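Local coordinates for regulatory protein AsnC (Escherichia coli, PDB 2CG4), which binds specific DNA sequences, activates asnA transcription, regulates its own gene and represses gidA expression at a post-transcriptional level, at residues 96-101 against 105-110; 109-114 against 125-130; 117-122 against 138-143. The protein carries 1 engineered substitution. All blocks are in the same frame, centred on the assembly; numbering follows the deposited sequence.

In the fold
The three contacts all lie in the ligand-binding domain, which follows the N-terminal helix-turn-helix domain. Contact 1 closes first: the short turn after strand 95-101 brings strand 107-113 back beside it as a hairpin. Contact 2 opens on the end of that same strand, sharing I109 and K110 with contact 1. It closes on the C-terminal part of helix 116-127, so most of the helix lies inside its loop. Contact 3 opens on this helix before contact 2 has closed, so the two cross. It closes on strand 133-147. Together they tie the hairpin, the helix and strand 133-147, outermost in this chain's sheet. Two different bound asparagines lie beside them.

Contact 1 (96-101 against 105-110); sequences TEAYYT and YSIFIK. With ASN (asparagine), chain C.
Segments 96-101 and 105-110 run antiparallel, their strand axes 4.5 Å apart at closest and 161° between directions. They form a beta hairpin at the edge of this chain's ferredoxin-like sheet, which a strand of the second subunit continues. E97 pairs with K110 and Y99 with F108 as hydrogen-bonded pairs. F108 N meets Y99 O at 3.0 Å, nearly straight at 172° and in the carbonyl plane; the return bond from Y99 N is weak. A98 and I109 form the non-hydrogen-bonded pair between them, and A98 CB touches I109 CG2 at 3.8 Å. On the other face, E97 and K110 lie side by side and point the same way. Y99 OH gives a 2.9 Å bond to E97 OE1, arriving from above the carboxylate plane. The same hydroxyl also bonds to K110 NZ of the second subunit, so the E97 and Y99 face takes part in that interface. A classic beta bulge puts both S106 and I107 opposite I74 of strand 68-76. At the turn end the backbone binds the effector. The amide nitrogen ND2 of the bound asparagine donates to T101 O and, at 2.8 Å, to S106 O. Its amino N reaches Y105 O at 3.0 Å. T136 and T138 of a third subunit help complete the site. With chi1 at 179°, Y100 places one ring face under the ligand's ND2. ND2 sits 3.0 Å above the ring plane, offset toward the rim. A water links the two segments at this end, accepting from T101 N and donating to Y105 O, with T101 OG1 2.6 Å from its oxygen.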
loop_
_atom_site.group_PDB
_atom_site.type_symbol
_atom_site.label_atom_id
_atom_site.label_comp_id
_atom_site.label_asym_id
_atom_site.label_seq_id
_atom_site.Cartn_x
_atom_site.Cartn_y
_atom_site.Cartn_z
ATOM N N THR A 96 15.806 18.697 11.085
ATOM C CA THR A 96 16.266 18.599 12.450
ATOM C C THR A 96 16.626 17.169 12.895
ATOM O O THR A 96 17.298 16.976 13.908
ATOM C CB THR A 96 15.214 19.162 13.431
ATOM O OG1 THR A 96 13.958 18.511 13.214
ATOM C CG2 THR A 96 15.045 20.667 13.245
ATOM N N GLU A 97 16.163 16.163 12.160
ATOM C CA GLU A 97 16.375 14.779 12.574
ATOM C C GLU A 97 16.384 13.941 11.329
ATOM O O GLU A 97 15.805 14.327 10.319
ATOM C CB GLU A 97 15.233 14.292 13.476
ATOM C CG GLU A 97 14.982 15.143 14.695
ATOM C CD GLU A 97 13.976 14.510 15.664
ATOM O OE1 GLU A 97 13.299 13.527 15.284
ATOM O OE2 GLU A 97 13.856 15.003 16.809
ATOM N N ALA A 98 16.998 12.770 11.397
ATOM C CA ALA A 98 16.951 11.857 10.271
ATOM C C ALA A 98 17.262 10.492 10.790
ATOM O O ALA A 98 18.068 10.343 11.715
ATOM C CB ALA A 98 17.982 12.253 9.189
ATOM N N TYR A 99 16.647 9.491 10.178
ATOM C CA TYR A 99 16.719 8.155 10.699
ATOM C C TYR A 99 16.844 7.197 9.548
ATOM O O TYR A 99 16.271 7.410 8.475
ATOM C CB TYR A 99 15.444 7.814 11.466
ATOM C CG TYR A 99 15.176 8.679 12.666
ATOM C CD1 TYR A 99 14.426 9.844 12.553
ATOM C CD2 TYR A 99 15.658 8.319 13.922
ATOM C CE1 TYR A 99 14.163 10.627 13.664
ATOM C CE2 TYR A 99 15.406 9.090 15.029
ATOM C CZ TYR A 99 14.659 10.237 14.897
ATOM O OH TYR A 99 14.396 10.994 16.010
ATOM N N TYR A 100 17.581 6.123 9.785
ATOM C CA TYR A 100 17.606 5.007 8.862
ATOM C C TYR A 100 16.747 3.937 9.487
ATOM O O TYR A 100 17.158 3.323 10.467
ATOM C CB TYR A 100 19.043 4.513 8.699
ATOM C CG TYR A 100 19.195 3.339 7.784
ATOM C CD1 TYR A 100 19.376 3.519 6.416
ATOM C CD2 TYR A 100 19.173 2.042 8.280
ATOM C CE1 TYR A 100 19.523 2.428 5.573
ATOM C CE2 TYR A 100 19.309 0.956 7.452
ATOM C CZ TYR A 100 19.483 1.148 6.104
ATOM O OH TYR A 100 19.620 0.053 5.280
ATOM N N THR A 101 15.552 3.731 8.942
ATOM C CA THR A 101 14.545 2.903 9.614
ATOM C C THR A 101 14.183 1.629 8.844
ATOM O O THR A 101 14.528 1.449 7.673
ATOM C CB THR A 101 13.230 3.676 9.923
ATOM O OG1 THR A 101 12.562 4.036 8.700
ATOM C CG2 THR A 101 13.504 4.924 10.746
ATOM N N TYR A 105 10.567 3.309 3.690
ATOM C CA TYR A 105 11.345 4.478 3.308
ATOM C C TYR A 105 12.836 4.174 3.448
ATOM O O TYR A 105 13.225 3.409 4.334
ATOM C CB TYR A 105 10.980 5.672 4.193
ATOM C CG TYR A 105 9.518 6.061 4.185
ATOM C CD1 TYR A 105 8.766 6.049 5.358
ATOM C CD2 TYR A 105 8.887 6.446 3.012
ATOM C CE1 TYR A 105 7.417 6.415 5.352
ATOM C CE2 TYR A 105 7.564 6.809 2.995
ATOM C CZ TYR A 105 6.826 6.787 4.164
ATOM O OH TYR A 105 5.491 7.147 4.131
ATOM N N SER A 106 13.659 4.779 2.583
ATOM C CA SER A 106 15.116 4.749 2.742
ATOM C C SER A 106 15.612 5.624 3.906
ATOM O O SER A 106 16.418 5.186 4.748
ATOM C CB SER A 106 15.815 5.184 1.445
ATOM O OG SER A 106 15.110 4.760 0.278
ATOM N N ILE A 107 15.146 6.870 3.930
ATOM C CA ILE A 107 15.425 7.793 5.032
ATOM C C ILE A 107 14.108 8.343 5.568
ATOM O O ILE A 107 13.168 8.565 4.805
ATOM C CB ILE A 107 16.323 8.959 4.583
ATOM C CG1 ILE A 107 17.353 8.475 3.549
ATOM C CG2 ILE A 107 17.016 9.591 5.788
ATOM C CD1 ILE A 107 18.241 9.547 3.003
ATOM N N PHE A 108 14.031 8.528 6.880
ATOM C CA PHE A 108 12.879 9.152 7.504
ATOM C C PHE A 108 13.394 10.380 8.266
ATOM O O PHE A 108 14.267 10.258 9.117
ATOM C CB PHE A 108 12.199 8.144 8.449
ATOM C CG PHE A 108 10.842 8.568 8.940
ATOM C CD1 PHE A 108 9.799 8.798 8.047
ATOM C CD2 PHE A 108 10.595 8.705 10.299
ATOM C CE1 PHE A 108 8.539 9.182 8.493
ATOM C CE2 PHE A 108 9.333 9.087 10.762
ATOM C CZ PHE A 108 8.305 9.327 9.851
ATOM N N ILE A 109 12.882 11.557 7.938
ATOM C CA ILE A 109 13.423 12.801 8.462
ATOM C C ILE A 109 12.306 13.638 9.049
ATOM O O ILE A 109 11.156 13.506 8.657
ATOM C CB ILE A 109 14.166 13.649 7.377
ATOM C CG1 ILE A 109 13.168 14.254 6.392
ATOM C CG2 ILE A 109 15.230 12.815 6.649
ATOM C CD1 ILE A 109 13.815 15.031 5.228
ATOM N N LYS A 110 12.664 14.489 10.007
ATOM C CA LYS A 110 11.800 15.573 10.451
ATOM C C LYS A 110 12.263 16.885 9.850
ATOM O O LYS A 110 13.453 17.196 9.894
ATOM C CB LYS A 110 11.836 15.686 11.965
ATOM C CG LYS A 110 10.518 16.042 12.574
ATOM C CD LYS A 110 10.717 16.515 13.989
ATOM C CE LYS A 110 9.393 16.559 14.751
ATOM N NZ LYS A 110 9.652 16.856 16.191
HETATM N N ASN C . 13.658 0.467 4.527
HETATM C CA ASN C . 14.858 -0.420 4.582
HETATM C C ASN C . 14.533 -1.803 5.077
HETATM O O ASN C . 13.761 -1.982 6.027
HETATM C CB ASN C . 15.946 0.191 5.446
HETATM C CG ASN C . 16.524 1.430 4.832
HETATM O OD1 ASN C . 17.024 1.405 3.706
HETATM N ND2 ASN C . 16.443 2.532 5.555
HETATM O OXT ASN C . 15.035 -2.759 4.499
HETATM O O HOH W 1 14.113 4.918 6.836
#

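Contact 2 (109-114 against 125-130); sequences IKVMCR and NKIQTI. With ASN (asparagine), chain B.
I127 packs its CD1 methyl against V111 and I109, two residues of strand 107-113. This is helix-on-sheet packing in the ferredoxin-like alpha/beta sandwich of the Lrp/AsnC domain. The C-terminal part of helix 116-127 lies over the face of the sheet that carries I109 and V111. The tight part is small, with 80 Å² buried over both sides. V111 CG1 approaches I127 CD1 to 4.2 Å. I109 CD1 reaches the same methyl, I127 CD1, at 4.4 Å. All three side chains are buried. The backbones stay well apart: the CA atoms of V111 and I127 are 10.3 Å from each other. The I127 side chain spans the gap because CD1 is anti to CA (chi2 166°), which sends the methyl out toward the strand. Neighbouring side chains add to the packing. I109 and V111 also touch I72 of strand 68-76, and I127 rests on V122 and L92. The helix has a wider pi-type turn at 125-127, with I127 N probably bonded to V122 O. The other side of the contact is loose. R114, N125 and T129 are exposed and do not meet across the two segments. R114 instead makes a cation-pi contact with Y66. K126 NZ makes a salt bridge with E94. The chain continues through a type I beta turn from I127 to I130, closed by I130 N to I127 O at 3.1 Å. On the exposed side, T129 OG1 donates to N125 O at 2.8 Å, standing well above the carbonyl plane rather than on a lone pair.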
loop_
_atom_site.group_PDB
_atom_site.type_symbol
_atom_site.label_atom_id
_atom_site.label_comp_id
_atom_site.label_asym_id
_atom_site.label_seq_id
_atom_site.Cartn_x
_atom_site.Cartn_y
_atom_site.Cartn_z
ATOM N N ILE A 109 12.882 11.557 7.938
ATOM C CA ILE A 109 13.423 12.801 8.462
ATOM C C ILE A 109 12.306 13.638 9.049
ATOM O O ILE A 109 11.156 13.506 8.657
ATOM C CB ILE A 109 14.166 13.649 7.377
ATOM C CG1 ILE A 109 13.168 14.254 6.392
ATOM C CG2 ILE A 109 15.230 12.815 6.649
ATOM C CD1 ILE A 109 13.815 15.031 5.228
ATOM N N LYS A 110 12.664 14.489 10.007
ATOM C CA LYS A 110 11.800 15.573 10.451
ATOM C C LYS A 110 12.263 16.885 9.850
ATOM O O LYS A 110 13.453 17.196 9.894
ATOM C CB LYS A 110 11.836 15.686 11.965
ATOM C CG LYS A 110 10.518 16.042 12.574
ATOM C CD LYS A 110 10.717 16.515 13.989
ATOM C CE LYS A 110 9.393 16.559 14.751
ATOM N NZ LYS A 110 9.652 16.856 16.191
ATOM N N VAL A 111 11.335 17.643 9.268
ATOM C CA VAL A 111 11.619 19.032 8.962
ATOM C C VAL A 111 10.650 19.971 9.659
ATOM O O VAL A 111 9.460 19.689 9.769
ATOM C CB VAL A 111 11.746 19.305 7.434
ATOM C CG1 VAL A 111 11.858 18.002 6.669
ATOM C CG2 VAL A 111 10.614 20.172 6.916
ATOM N N MET A 112 11.200 21.074 10.158
ATOM C CA MET A 112 10.465 22.064 10.931
ATOM C C MET A 112 10.357 23.345 10.124
ATOM O O MET A 112 11.374 23.944 9.768
ATOM C CB MET A 112 11.209 22.349 12.230
ATOM C CG MET A 112 11.210 21.192 13.207
ATOM S SD MET A 112 9.546 20.807 13.764
ATOM C CE MET A 112 9.156 22.260 14.727
ATOM N N CYS A 113 9.131 23.753 9.816
ATOM C CA CYS A 113 8.902 24.908 8.943
ATOM C C CYS A 113 7.920 25.905 9.547
ATOM O O CYS A 113 7.134 25.565 10.426
ATOM C CB CYS A 113 8.409 24.449 7.572
ATOM S SG CYS A 113 9.733 23.925 6.470
ATOM N N ARG A 114 7.959 27.139 9.064
ATOM C CA ARG A 114 7.072 28.182 9.565
ATOM C C ARG A 114 5.661 28.130 8.977
ATOM O O ARG A 114 4.676 28.355 9.693
ATOM C CB ARG A 114 7.688 29.558 9.342
ATOM C CG ARG A 114 8.652 29.972 10.434
ATOM C CD ARG A 114 9.380 31.250 10.056
ATOM N NE ARG A 114 10.748 31.250 10.565
ATOM C CZ ARG A 114 11.063 31.447 11.842
ATOM N NH1 ARG A 114 10.101 31.659 12.735
ATOM N NH2 ARG A 114 12.336 31.428 12.229
ATOM N N ASN A 125 12.577 22.805 -3.716
ATOM C CA ASN A 125 13.813 23.475 -4.096
ATOM C C ASN A 125 15.055 22.993 -3.354
ATOM O O ASN A 125 16.168 23.135 -3.864
ATOM C CB ASN A 125 13.660 24.985 -3.959
ATOM C CG ASN A 125 12.680 25.551 -4.960
ATOM O OD1 ASN A 125 12.815 25.343 -6.167
ATOM N ND2 ASN A 125 11.675 26.253 -4.462
ATOM N N LYS A 126 14.869 22.422 -2.166
ATOM C CA LYS A 126 16.007 21.957 -1.374
ATOM C C LYS A 126 16.083 20.438 -1.246
ATOM O O LYS A 126 17.162 19.852 -1.383
ATOM C CB LYS A 126 16.020 22.613 0.009
ATOM C CG LYS A 126 16.251 24.120 -0.022
ATOM C CD LYS A 126 16.025 24.731 1.355
ATOM C CE LYS A 126 16.176 26.245 1.342
ATOM N NZ LYS A 126 16.497 26.774 2.700
ATOM N N ILE A 127 14.948 19.800 -0.980
ATOM C CA ILE A 127 14.926 18.358 -0.731
ATOM C C ILE A 127 14.774 17.565 -2.033
ATOM O O ILE A 127 15.506 16.607 -2.283
ATOM C CB ILE A 127 13.802 17.963 0.272
ATOM C CG1 ILE A 127 14.090 18.539 1.661
ATOM C CG2 ILE A 127 13.639 16.449 0.342
ATOM C CD1 ILE A 127 12.900 18.500 2.606
ATOM N N GLN A 128 13.819 17.976 -2.859
ATOM C CA GLN A 128 13.430 17.227 -4.049
ATOM C C GLN A 128 14.426 17.423 -5.192
ATOM O O GLN A 128 14.419 16.674 -6.185
ATOM C CB GLN A 128 12.066 17.717 -4.502
ATOM C CG GLN A 128 11.141 16.652 -4.992
ATOM C CD GLN A 128 9.728 16.834 -4.466
ATOM O OE1 GLN A 128 9.213 15.982 -3.750
ATOM N NE2 GLN A 128 9.097 17.945 -4.825
ATOM N N THR A 129 15.254 18.455 -5.065
ATOM C CA THR A 129 16.301 18.710 -6.045
ATOM C C THR A 129 17.471 17.774 -5.793
ATOM O O THR A 129 18.292 17.580 -6.676
ATOM C CB THR A 129 16.789 20.183 -6.028
ATOM O OG1 THR A 129 17.068 20.591 -4.683
ATOM C CG2 THR A 129 15.738 21.108 -6.621
ATOM N N ILE A 130 17.542 17.192 -4.593
ATOM C CA ILE A 130 18.554 16.181 -4.300
ATOM C C ILE A 130 18.384 14.995 -5.245
ATOM O O ILE A 130 17.350 14.310 -5.244
ATOM C CB ILE A 130 18.498 15.693 -2.839
ATOM C CG1 ILE A 130 19.040 16.760 -1.883
ATOM C CG2 ILE A 130 19.278 14.391 -2.671
ATOM C CD1 ILE A 130 18.706 16.489 -0.430
HETATM N N ASN B . 4.162 13.581 -2.344
HETATM C CA ASN B . 5.223 14.529 -1.891
HETATM C C ASN B . 5.405 14.522 -0.397
HETATM O O ASN B . 4.435 14.485 0.370
HETATM C CB ASN B . 4.928 15.941 -2.364
HETATM C CG ASN B . 5.036 16.070 -3.852
HETATM O OD1 ASN B . 6.078 15.775 -4.440
HETATM N ND2 ASN B . 3.954 16.490 -4.482
HETATM O OXT ASN B . 6.546 14.528 0.048
#

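Contact 3 (117-122 against 138-143); sequences DALQHV and TLIVLQ. With ASN (asparagine), chain B.
T138 meets the flat carboxylate of a bound asparagine with its backbone N, while L119 joins I140 methyl to methyl and T138 only loosely. No aromatic ring of either segment takes part. The ligand's O accepts T138 N at 2.9 Å, with an N-H...O angle of 157°. The methyl of T138 is modelled too near the other carboxylate oxygen, so its exact place is doubtful. The same ligand is hydrogen-bonded to T136 OG1 of this subunit. It also bonds to Y105, S106, T101 and G103 of the fourth subunit, so the site lies between two subunits. Away from the ligand, L119 CD2 meets I140 CD1 at 3.7 Å, two methyls whose side chains cross at a slant. With chi1 at 176°, L119 swings its isobutyl group off the helix toward the strand. The L119 contact with I140 belongs to the second beta-alpha-beta unit of the ferredoxin-like fold. Helix 116-127 connects strand 107-113 to strand 133-147, and strand 68-76 runs between those two in the sheet. L119 therefore spans several strands. Its CD1 methyl packs on V111 of strand 107-113, and the side chain also touches V68 and C70 of the middle strand. The other methyl, CD2, faces strand 133-147. The contact is small, 84 Å² over both sides, and the CA atoms of L119 and I140 are 10.0 Å apart. Subunits meet around it: L119 packs on L142 of the fifth subunit, and I140 N donates to T102 OG1 of the second. T138 OG1 makes a looser approach, 4.4 Å from L119 CD2.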
loop_
_atom_site.group_PDB
_atom_site.type_symbol
_atom_site.label_atom_id
_atom_site.label_comp_id
_atom_site.label_asym_id
_atom_site.label_seq_id
_atom_site.Cartn_x
_atom_site.Cartn_y
_atom_site.Cartn_z
ATOM N N ASP A 117 3.663 27.407 2.926
ATOM C CA ASP A 117 4.366 28.048 1.818
ATOM C C ASP A 117 5.872 27.807 1.886
ATOM O O ASP A 117 6.486 27.448 0.886
ATOM C CB ASP A 117 4.057 29.551 1.734
ATOM C CG ASP A 117 4.504 30.159 0.403
ATOM O OD1 ASP A 117 3.983 29.726 -0.651
ATOM O OD2 ASP A 117 5.386 31.051 0.403
ATOM N N ALA A 118 6.451 28.016 3.071
ATOM C CA ALA A 118 7.815 27.594 3.401
ATOM C C ALA A 118 8.092 26.108 3.149
ATOM O O ALA A 118 9.061 25.766 2.474
ATOM C CB ALA A 118 8.149 27.960 4.851
ATOM N N LEU A 119 7.255 25.227 3.695
ATOM C CA LEU A 119 7.418 23.780 3.472
ATOM C C LEU A 119 7.448 23.412 1.995
ATOM O O LEU A 119 8.217 22.556 1.587
ATOM C CB LEU A 119 6.322 22.966 4.174
ATOM C CG LEU A 119 6.364 21.448 3.922
ATOM C CD1 LEU A 119 7.489 20.777 4.715
ATOM C CD2 LEU A 119 5.030 20.787 4.237
ATOM N N GLN A 120 6.593 24.053 1.209
ATOM C CA GLN A 120 6.527 23.827 -0.221
ATOM C C GLN A 120 7.834 24.222 -0.919
ATOM O O GLN A 120 8.290 23.524 -1.819
ATOM C CB GLN A 120 5.341 24.599 -0.807
ATOM C CG GLN A 120 5.310 24.667 -2.319
ATOM C CD GLN A 120 5.861 25.973 -2.853
ATOM O OE1 GLN A 120 5.505 27.045 -2.373
ATOM N NE2 GLN A 120 6.742 25.887 -3.847
ATOM N N HIS A 121 8.430 25.337 -0.498
ATOM C CA HIS A 121 9.696 25.814 -1.067
ATOM C C HIS A 121 10.857 24.869 -0.747
ATOM O O HIS A 121 11.655 24.547 -1.626
ATOM C CB HIS A 121 10.016 27.244 -0.590
ATOM C CG HIS A 121 11.365 27.740 -1.025
ATOM N ND1 HIS A 121 11.592 28.291 -2.270
ATOM C CD2 HIS A 121 12.563 27.749 -0.388
ATOM C CE1 HIS A 121 12.868 28.617 -2.379
ATOM N NE2 HIS A 121 13.480 28.299 -1.252
ATOM N N VAL A 122 10.942 24.425 0.505
ATOM C CA VAL A 122 11.943 23.422 0.905
ATOM C C VAL A 122 11.809 22.083 0.158
ATOM O O VAL A 122 12.762 21.637 -0.481
ATOM C CB VAL A 122 11.944 23.173 2.438
ATOM C CG1 VAL A 122 12.982 22.126 2.813
ATOM C CG2 VAL A 122 12.201 24.474 3.190
ATOM N N THR A 138 5.388 13.181 2.733
ATOM C CA THR A 138 5.497 13.947 3.957
ATOM C C THR A 138 4.210 13.854 4.817
ATOM O O THR A 138 3.096 13.985 4.293
ATOM C CB THR A 138 6.014 15.403 3.702
ATOM O OG1 THR A 138 4.975 16.361 3.873
ATOM C CG2 THR A 138 6.586 15.547 2.316
ATOM N N LEU A 139 4.393 13.569 6.114
ATOM C CA LEU A 139 3.297 13.429 7.103
ATOM C C LEU A 139 3.185 14.677 7.993
ATOM O O LEU A 139 3.946 14.844 8.942
ATOM C CB LEU A 139 3.533 12.219 8.010
ATOM C CG LEU A 139 3.460 10.788 7.460
ATOM C CD1 LEU A 139 4.477 10.556 6.329
ATOM C CD2 LEU A 139 3.702 9.818 8.597
ATOM N N ILE A 140 2.233 15.549 7.689
ATOM C CA ILE A 140 2.159 16.833 8.352
ATOM C C ILE A 140 1.612 16.664 9.762
ATOM O O ILE A 140 0.592 15.986 9.978
ATOM C CB ILE A 140 1.316 17.829 7.533
ATOM C CG1 ILE A 140 2.057 18.185 6.241
ATOM C CG2 ILE A 140 0.992 19.081 8.342
ATOM C CD1 ILE A 140 1.881 19.624 5.801
ATOM N N VAL A 141 2.314 17.255 10.731
ATOM C CA VAL A 141 1.879 17.213 12.118
ATOM C C VAL A 141 0.785 18.244 12.320
ATOM O O VAL A 141 0.946 19.430 12.002
ATOM C CB VAL A 141 3.046 17.445 13.129
ATOM C CG1 VAL A 141 2.564 17.252 14.543
ATOM C CG2 VAL A 141 4.211 16.497 12.846
ATOM N N LEU A 142 -0.344 17.780 12.841
ATOM C CA LEU A 142 -1.494 18.636 13.030
ATOM C C LEU A 142 -1.627 18.895 14.512
ATOM O O LEU A 142 -2.172 19.911 14.932
ATOM C CB LEU A 142 -2.746 17.984 12.434
ATOM C CG LEU A 142 -2.744 17.928 10.897
ATOM C CD1 LEU A 142 -3.931 17.166 10.327
ATOM C CD2 LEU A 142 -2.682 19.319 10.302
ATOM N N GLN A 143 -1.072 17.980 15.295
ATOM C CA GLN A 143 -1.093 18.050 16.744
ATOM C C GLN A 143 0.119 17.260 17.240
ATOM O O GLN A 143 0.441 16.204 16.694
ATOM C CB GLN A 143 -2.405 17.444 17.279
ATOM C CG GLN A 143 -2.844 17.966 18.646
ATOM C CD GLN A 143 -4.096 17.273 19.191
ATOM O OE1 GLN A 143 -4.013 16.421 20.087
ATOM N NE2 GLN A 143 -5.260 17.645 18.666
HETATM N N ASN B . 4.162 13.581 -2.344
HETATM C CA ASN B . 5.223 14.529 -1.891
HETATM C C ASN B . 5.405 14.522 -0.397
HETATM O O ASN B . 4.435 14.485 0.370
HETATM C CB ASN B . 4.928 15.941 -2.364
HETATM C CG ASN B . 5.036 16.070 -3.852
HETATM O OD1 ASN B . 6.078 15.775 -4.440
HETATM N ND2 ASN B . 3.954 16.490 -4.482
HETATM O OXT ASN B . 6.546 14.528 0.048
#